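Long-range contacts in GAF domain-containing protein (Thermoplasma acidophilum, PDB 4MN7), which probably reduces free methionine-R-sulfoxide to methionine, as a type II free methionine-R-sulfoxide reductase built on a GAF domain: residues G36-L40 / V51-L55; C60-V64 / P102-D107; P95-Q99 / A132-H136. The protein carries 1 engineered substitution. All coordinates share one frame; numbering follows the deposited sequence.

Contact 1 (G36-L40 / V51-L55)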
loop_
_atom_site.group_PDB
_atom_site.type_symbol
_atom_site.label_atom_id
_atom_site.label_comp_id
_atom_site.label_asym_id
_atom_site.label_seq_id
_atom_site.Cartn_x
_atom_site.Cartn_y
_atom_site.Cartn_z
ATOM N N GLY A 36 21.688 3.696 -6.057
ATOM C CA GLY A 36 21.986 3.557 -7.485
ATOM C C GLY A 36 22.004 2.146 -7.996
ATOM O O GLY A 36 22.440 1.902 -9.094
ATOM N N LYS A 37 21.499 1.217 -7.198
ATOM C CA LYS A 37 21.307 -0.124 -7.634
ATOM C C LYS A 37 19.931 -0.668 -7.230
ATOM O O LYS A 37 19.358 -0.301 -6.177
ATOM C CB LYS A 37 22.428 -0.927 -6.948
ATOM C CG LYS A 37 22.505 -2.388 -7.279
ATOM C CD LYS A 37 23.920 -2.945 -7.049
ATOM C CE LYS A 37 24.452 -2.859 -5.633
ATOM N NZ LYS A 37 25.925 -3.174 -5.666
ATOM N N LEU A 38 19.386 -1.544 -8.055
ATOM C CA LEU A 38 18.121 -2.189 -7.756
ATOM C C LEU A 38 18.278 -3.258 -6.664
ATOM O O LEU A 38 19.153 -4.097 -6.758
ATOM C CB LEU A 38 17.515 -2.807 -9.014
ATOM C CG LEU A 38 17.017 -1.774 -10.070
ATOM C CD1 LEU A 38 16.882 -2.356 -11.454
ATOM C CD2 LEU A 38 15.698 -1.166 -9.624
ATOM N N LYS A 39 17.371 -3.238 -5.679
ATOM C CA LYS A 39 17.311 -4.210 -4.624
ATOM C C LYS A 39 15.925 -4.826 -4.485
ATOM O O LYS A 39 14.986 -4.133 -4.287
ATOM C CB LYS A 39 17.703 -3.526 -3.329
ATOM C CG LYS A 39 17.706 -4.396 -2.085
ATOM C CD LYS A 39 18.656 -5.579 -2.153
ATOM C CE LYS A 39 18.345 -6.632 -1.068
ATOM N NZ LYS A 39 17.999 -5.995 0.245
ATOM N N LEU A 40 15.812 -6.137 -4.574
ATOM C CA LEU A 40 14.509 -6.801 -4.375
ATOM C C LEU A 40 14.063 -6.673 -2.931
ATOM O O LEU A 40 14.727 -7.144 -2.024
ATOM C CB LEU A 40 14.624 -8.269 -4.716
ATOM C CG LEU A 40 13.373 -9.154 -4.733
ATOM C CD1 LEU A 40 12.328 -8.647 -5.693
ATOM C CD2 LEU A 40 13.751 -10.597 -5.031
ATOM N N VAL A 51 18.953 -10.587 -6.811
ATOM C CA VAL A 51 18.487 -9.799 -5.690
ATOM C C VAL A 51 18.978 -8.361 -5.783
ATOM O O VAL A 51 18.249 -7.464 -5.357
ATOM C CB VAL A 51 18.957 -10.448 -4.383
ATOM C CG1 VAL A 51 18.412 -9.723 -3.187
ATOM C CG2 VAL A 51 18.540 -11.914 -4.381
ATOM N N GLU A 52 20.222 -8.165 -6.263
ATOM C CA GLU A 52 20.774 -6.823 -6.545
ATOM C C GLU A 52 21.093 -6.752 -8.010
ATOM O O GLU A 52 21.719 -7.665 -8.557
ATOM C CB GLU A 52 22.039 -6.509 -5.773
ATOM C CG GLU A 52 21.968 -6.813 -4.282
ATOM C CD GLU A 52 22.392 -8.250 -3.925
ATOM O OE1 GLU A 52 22.971 -8.948 -4.810
ATOM O OE2 GLU A 52 22.146 -8.658 -2.750
ATOM N N ILE A 53 20.627 -5.695 -8.664
ATOM C CA ILE A 53 20.833 -5.522 -10.125
ATOM C C ILE A 53 21.427 -4.165 -10.396
ATOM O O ILE A 53 20.812 -3.138 -10.152
ATOM C CB ILE A 53 19.550 -5.732 -10.928
ATOM C CG1 ILE A 53 18.963 -7.152 -10.657
ATOM C CG2 ILE A 53 19.734 -5.515 -12.444
ATOM C CD1 ILE A 53 17.530 -7.238 -11.203
ATOM N N ASN A 54 22.653 -4.190 -10.887
ATOM C CA ASN A 54 23.327 -2.992 -11.339
ATOM C C ASN A 54 22.681 -2.491 -12.600
ATOM O O ASN A 54 22.135 -3.253 -13.354
ATOM C CB ASN A 54 24.821 -3.290 -11.561
ATOM C CG ASN A 54 25.600 -3.456 -10.266
ATOM O OD1 ASN A 54 26.257 -2.500 -9.736
ATOM N ND2 ASN A 54 25.718 -4.653 -9.863
ATOM N N LEU A 55 22.588 -1.175 -12.745
ATOM C CA LEU A 55 22.026 -0.556 -13.930
ATOM C C LEU A 55 22.789 -1.042 -15.149
ATOM O O LEU A 55 23.990 -0.866 -15.279
ATOM C CB LEU A 55 22.098 0.923 -13.807
ATOM C CG LEU A 55 21.312 1.534 -12.614
ATOM C CD1 LEU A 55 21.458 3.045 -12.574
ATOM C CD2 LEU A 55 19.869 1.140 -12.701
HETATM O O HOH W 1 23.927 0.182 -10.420
HETATM O O HOH W 2 26.538 -5.553 -7.148
#

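Contact 2 (C60-V64 / P102-D107)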
loop_
_atom_site.group_PDB
_atom_site.type_symbol
_atom_site.label_atom_id
_atom_site.label_comp_id
_atom_site.label_asym_id
_atom_site.label_seq_id
_atom_site.Cartn_x
_atom_site.Cartn_y
_atom_site.Cartn_z
ATOM N N CYS A 60 14.999 -5.401 -16.169
ATOM C CA CYS A 60 14.810 -4.722 -14.913
ATOM C C CYS A 60 15.485 -3.316 -14.992
ATOM O O CYS A 60 14.946 -2.308 -14.533
ATOM C CB CYS A 60 15.333 -5.594 -13.809
ATOM S SG CYS A 60 14.248 -7.011 -13.440
ATOM N N SER A 61 16.668 -3.222 -15.569
ATOM C CA SER A 61 17.331 -1.924 -15.640
ATOM C C SER A 61 16.648 -1.035 -16.594
ATOM O O SER A 61 16.531 0.191 -16.363
ATOM C CB SER A 61 18.773 -2.080 -16.181
ATOM O OG SER A 61 19.425 -2.918 -15.312
ATOM N N LEU A 62 16.256 -1.641 -17.712
ATOM C CA LEU A 62 15.696 -0.866 -18.807
ATOM C C LEU A 62 14.512 -0.010 -18.359
ATOM O O LEU A 62 14.425 1.141 -18.760
ATOM C CB LEU A 62 15.343 -1.747 -20.032
ATOM C CG LEU A 62 15.363 -1.095 -21.398
ATOM C CD1 LEU A 62 16.752 -0.515 -21.633
ATOM C CD2 LEU A 62 14.996 -2.095 -22.511
ATOM N N ALA A 63 13.632 -0.548 -17.509
ATOM C CA ALA A 63 12.427 0.206 -17.140
ATOM C C ALA A 63 12.793 1.481 -16.385
ATOM O O ALA A 63 12.155 2.493 -16.492
ATOM C CB ALA A 63 11.517 -0.632 -16.305
ATOM N N VAL A 64 13.801 1.375 -15.557
ATOM C CA VAL A 64 14.234 2.484 -14.765
ATOM C C VAL A 64 15.018 3.424 -15.651
ATOM O O VAL A 64 14.889 4.612 -15.491
ATOM C CB VAL A 64 15.087 2.009 -13.587
ATOM C CG1 VAL A 64 15.908 3.145 -13.025
ATOM C CG2 VAL A 64 14.132 1.516 -12.497
ATOM N N PRO A 102 11.679 7.627 -11.526
ATOM C CA PRO A 102 11.599 6.244 -11.159
ATOM C C PRO A 102 12.322 5.988 -9.854
ATOM O O PRO A 102 13.412 6.492 -9.651
ATOM C CB PRO A 102 12.264 5.526 -12.331
ATOM C CG PRO A 102 13.079 6.582 -13.054
ATOM C CD PRO A 102 12.483 7.885 -12.732
ATOM N N ILE A 103 11.692 5.264 -8.944
ATOM C CA ILE A 103 12.363 4.911 -7.678
ATOM C C ILE A 103 12.443 3.411 -7.461
ATOM O O ILE A 103 12.969 2.936 -6.439
ATOM C CB ILE A 103 11.703 5.603 -6.475
ATOM C CG1 ILE A 103 10.206 5.237 -6.433
ATOM C CG2 ILE A 103 11.890 7.118 -6.643
ATOM C CD1 ILE A 103 9.606 5.159 -5.055
ATOM N N GLY A 104 11.908 2.684 -8.406
ATOM C CA GLY A 104 11.821 1.263 -8.336
ATOM C C GLY A 104 10.917 0.725 -9.402
ATOM O O GLY A 104 10.650 1.380 -10.403
ATOM N N GLU A 105 10.518 -0.534 -9.253
ATOM C CA GLU A 105 9.710 -1.175 -10.315
ATOM C C GLU A 105 8.964 -2.381 -9.851
ATOM O O GLU A 105 9.325 -2.996 -8.824
ATOM C CB GLU A 105 10.654 -1.561 -11.471
ATOM C CG GLU A 105 11.684 -2.587 -11.045
ATOM C CD GLU A 105 12.771 -2.794 -12.115
ATOM O OE1 GLU A 105 13.012 -1.907 -12.941
ATOM O OE2 GLU A 105 13.281 -3.892 -12.180
ATOM N N ILE A 106 7.995 -2.808 -10.634
ATOM C CA ILE A 106 7.333 -4.101 -10.426
ATOM C C ILE A 106 7.808 -4.932 -11.586
ATOM O O ILE A 106 7.656 -4.517 -12.707
ATOM C CB ILE A 106 5.795 -3.954 -10.483
ATOM C CG1 ILE A 106 5.351 -2.931 -9.461
ATOM C CG2 ILE A 106 5.081 -5.268 -10.199
ATOM C CD1 ILE A 106 3.884 -2.730 -9.397
ATOM N N ASP A 107 8.355 -6.119 -11.291
ATOM C CA ASP A 107 8.839 -7.081 -12.258
ATOM C C ASP A 107 8.006 -8.315 -12.178
ATOM O O ASP A 107 7.905 -8.944 -11.110
ATOM C CB ASP A 107 10.299 -7.427 -11.906
ATOM C CG ASP A 107 10.970 -8.385 -12.891
ATOM O OD1 ASP A 107 10.544 -8.447 -14.076
ATOM O OD2 ASP A 107 11.955 -9.073 -12.477
#

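Contact 3 (P95-Q99 / A132-H136)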
loop_
_atom_site.group_PDB
_atom_site.type_symbol
_atom_site.label_atom_id
_atom_site.label_comp_id
_atom_site.label_asym_id
_atom_site.label_seq_id
_atom_site.Cartn_x
_atom_site.Cartn_y
_atom_site.Cartn_z
ATOM N N PRO A 95 7.825 0.665 -14.221
ATOM C CA PRO A 95 8.477 1.604 -13.282
ATOM C C PRO A 95 7.554 2.119 -12.213
ATOM O O PRO A 95 6.376 2.346 -12.485
ATOM C CB PRO A 95 8.904 2.760 -14.171
ATOM C CG PRO A 95 8.046 2.636 -15.362
ATOM C CD PRO A 95 7.754 1.223 -15.561
ATOM N N VAL A 96 8.085 2.285 -11.005
ATOM C CA VAL A 96 7.357 2.934 -9.887
ATOM C C VAL A 96 7.888 4.336 -9.776
ATOM O O VAL A 96 9.052 4.504 -9.588
ATOM C CB VAL A 96 7.521 2.196 -8.553
ATOM C CG1 VAL A 96 6.877 2.997 -7.365
ATOM C CG2 VAL A 96 6.916 0.804 -8.699
ATOM N N ARG A 97 7.051 5.329 -9.992
ATOM C CA ARG A 97 7.489 6.698 -9.943
ATOM C C ARG A 97 7.070 7.543 -8.718
ATOM O O ARG A 97 5.939 7.473 -8.187
ATOM C CB ARG A 97 6.984 7.434 -11.163
ATOM C CG ARG A 97 7.436 6.804 -12.450
ATOM C CD ARG A 97 6.610 7.388 -13.580
ATOM N NE ARG A 97 7.028 6.832 -14.833
ATOM C CZ ARG A 97 6.216 6.502 -15.804
ATOM N NH1 ARG A 97 4.938 6.724 -15.690
ATOM N NH2 ARG A 97 6.704 6.011 -16.933
ATOM N N TYR A 98 7.996 8.402 -8.308
ATOM C CA TYR A 98 7.801 9.279 -7.148
ATOM C C TYR A 98 8.322 10.648 -7.535
ATOM O O TYR A 98 9.478 10.825 -7.824
ATOM C CB TYR A 98 8.502 8.701 -5.945
ATOM C CG TYR A 98 8.157 9.379 -4.613
ATOM C CD1 TYR A 98 8.876 10.530 -4.165
ATOM C CD2 TYR A 98 7.110 8.911 -3.828
ATOM C CE1 TYR A 98 8.556 11.160 -2.953
ATOM C CE2 TYR A 98 6.797 9.518 -2.615
ATOM C CZ TYR A 98 7.532 10.630 -2.174
ATOM O OH TYR A 98 7.181 11.215 -0.976
ATOM N N GLN A 99 7.408 11.596 -7.625
ATOM C CA GLN A 99 7.715 12.917 -8.151
ATOM C C GLN A 99 8.235 12.839 -9.563
ATOM O O GLN A 99 9.245 13.409 -9.843
ATOM C CB GLN A 99 8.685 13.636 -7.193
ATOM C CG GLN A 99 7.917 14.014 -5.933
ATOM C CD GLN A 99 8.767 14.273 -4.738
ATOM O OE1 GLN A 99 9.929 13.921 -4.700
ATOM N NE2 GLN A 99 8.181 14.879 -3.739
ATOM N N ALA A 132 3.331 3.665 -4.975
ATOM C CA ALA A 132 4.590 4.415 -4.918
ATOM C C ALA A 132 5.008 4.975 -3.555
ATOM O O ALA A 132 6.172 4.875 -3.203
ATOM C CB ALA A 132 4.615 5.493 -5.946
ATOM N N PRO A 133 4.082 5.539 -2.780
ATOM C CA PRO A 133 4.584 6.058 -1.499
ATOM C C PRO A 133 5.140 4.974 -0.637
ATOM O O PRO A 133 6.087 5.164 0.114
ATOM C CB PRO A 133 3.310 6.655 -0.846
ATOM C CG PRO A 133 2.543 7.164 -2.047
ATOM C CD PRO A 133 2.765 6.122 -3.121
ATOM N N LEU A 134 4.531 3.806 -0.732
ATOM C CA LEU A 134 4.979 2.734 0.058
ATOM C C LEU A 134 6.335 2.247 -0.395
ATOM O O LEU A 134 7.179 1.981 0.412
ATOM C CB LEU A 134 3.984 1.584 0.045
ATOM C CG LEU A 134 2.670 1.872 0.752
ATOM C CD1 LEU A 134 1.593 0.946 0.203
ATOM C CD2 LEU A 134 2.882 1.660 2.225
ATOM N N VAL A 135 6.531 2.083 -1.684
ATOM C CA VAL A 135 7.831 1.626 -2.235
ATOM C C VAL A 135 8.898 2.678 -1.912
ATOM O O VAL A 135 10.029 2.365 -1.661
ATOM C CB VAL A 135 7.771 1.539 -3.762
ATOM C CG1 VAL A 135 9.175 1.378 -4.355
ATOM C CG2 VAL A 135 6.924 0.389 -4.168
ATOM N N HIS A 136 8.492 3.930 -1.873
ATOM C CA HIS A 136 9.395 5.018 -1.585
ATOM C C HIS A 136 10.039 4.925 -0.208
ATOM O O HIS A 136 11.134 5.387 0.007
ATOM C CB HIS A 136 8.665 6.348 -1.699
ATOM C CG HIS A 136 9.532 7.539 -1.427
ATOM N ND1 HIS A 136 9.466 8.243 -0.247
ATOM C CD2 HIS A 136 10.504 8.133 -2.160
ATOM C CE1 HIS A 136 10.335 9.243 -0.273
ATOM N NE2 HIS A 136 10.975 9.197 -1.423
#

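Contact 1 (G36-L40 / V51-L55)
A beta hairpin at the edge of the antiparallel GAF sheet brings Leu-38 on strand 37-44 against Ile-53 on the short outermost strand 52-53. These two form a hydrogen-bonded pair: Leu-38 N gives its hydrogen to Ile-53 O at 3.0 Å, and Ile-53 N returns one to Leu-38 O at 2.9 Å. Toward the hairpin turn, Leu-40 N reaches Val-51 O at 2.9 Å, a nearly straight bond (170° at the hydrogen) lying in the carbonyl plane. Between these rungs sits the non-hydrogen-bonded pair Lys-39 and Glu-52.

Leu-38 and Ile-53 turn their side chains to the same face, CB to CB at 4.0 Å. On the other face Lys-39 and Glu-52 lie side by side; Val-51, just before the strand, also runs alongside the lysine, its CG1 3.7 Å from Lys-39 CE. Lys-37 meets Asn-54 by its chain. Lys-37 CG stands anti to the backbone N (chi1 -177°), and the chain runs on extended through chi2, bringing Lys-37 CD to 3.6 Å from Asn-54 OD1; the bend at chi3 then turns the ammonium end, where Lys-37 NZ and Asn-54 ND2 both donate to one water. A second water, donating to Gly-36 O at 2.6 Å and accepting from Leu-55 N, carries the ladder past its last direct bond.

Ile-53 also packs on Tyr-31 and on Cys-60 of helix 59-66. Both lysine ammonium groups stop short of the Glu-52 carboxylate, so backbone bonds, aliphatic lysine chain and bridging water do the holding, and any pull between those charges is probably modest.

Contact 2 (C60-V64 / P102-D107)
Cys-60 of helix 59-66 meets two acidic side chains, Glu-105 and Asp-107, and the contact packs this short helix on the face of the central GAF sheet that bears them. Two approaches are polar: Glu-105 OE1 lies 2.5 Å from Cys-60 O, and Asp-107 OD2 is 3.2 Å from Cys-60 SG. CG of Glu-105 sits between its own backbone N and carbonyl carbon (chi1 63°), and from there the chain runs out extended to the helix.

Carbon packs closely on oxygen around the same carboxylate. Glu-105 OE2 comes within 3.1 Å of Cys-60 CB, while Val-64 crosses the Glu-105 side chain at about a right angle, its CG2 3.6 Å from Glu-105 OE1, and Ala-63 adds its methyl group near that oxygen. Pro-102 CG lies 3.6 Å from Val-64 O. The apolar contact is loose, Val-64 CG1 to Pro-102 CB at 4.4 Å. Shortening Glu-105 to an alanine would probably open a gap between helix and strand and leave Cys-60 O and the Val-64 methyl without the group they pack on.

Helix and strand run at 137° to each other, their axes 8.5 Å apart. The strand carries a classic beta bulge, Ile-103 and Gly-104 both facing Val-96 of strand 90-98. Strand 27-34 flanks its other edge, where Tyr-31 touches Glu-105 and Asp-107, while Ile-103 and Ile-106 pack against helix 118-136 on the far side of the sheet.

Contact 3 (P95-Q99 / A132-H136)
Tyr-98, at the end of strand 90-98, and His-136, of helix 118-136, lay their rings flat on each other. It is a true face-to-face stack: the centroids are 3.6 Å apart and the planes only 5° from parallel. Tyr-98 has the larger ring, and His-136 CD2 sits 3.4 Å above its plane, over its centre; Tyr-98 CE1 and His-136 NE2 are 3.5 Å apart. In Tyr-98 CG is anti to the backbone N (chi1 -169°), and His-136 does likewise, which swings the rings toward each other from strand and helix. Pro-133 CA lies loosely at the edge of the tyrosine ring.

Val-96, two residues earlier on the strand, packs on the helix too. Its CG1 methyl wedges between two helix residues, 3.7 Å from Ala-132 CB and 4.0 Å from Val-135 CB. The small Ala-132 lets the backbones come close: its CB touches Arg-97 O at 3.3 Å. Ala-132 O itself is taken up inside the helix by His-136 N, at 2.8 Å.

Strand and helix cross almost perpendicularly, at -87°, with 8.0 Å between their axes. Ile-103 of the adjoining strand 101-110 packs against all four of Val-96, Tyr-98, Val-135 and His-136, so the stack and the valine contact share one apolar neighbour. Beyond, Val-135 packs on Met-11 of helix 2-21, and Pro-133 and Leu-134 pack on Leu-130 of the second subunit.

From the N terminus, contact 1 closes first, a hairpin with ten residues between its segments, and it is finished before contact 2 opens. Strand 52-53 is followed in the chain by helix 59-66, and the two contacts touch, with Ile-53 and Leu-38 lying on Cys-60. Contact 2 then spans 37 residues to strand 101-110. Contact 3 opens inside that span and ends beyond it, so the two cross; neighbouring strands 90-98 and 101-110 bond directly, Val-96 to Ile-103 and Gly-104. Together they tie one antiparallel sheet to helix 59-66 on one face and helix 118-136 on the other, with contact 1 at the sheet's edge.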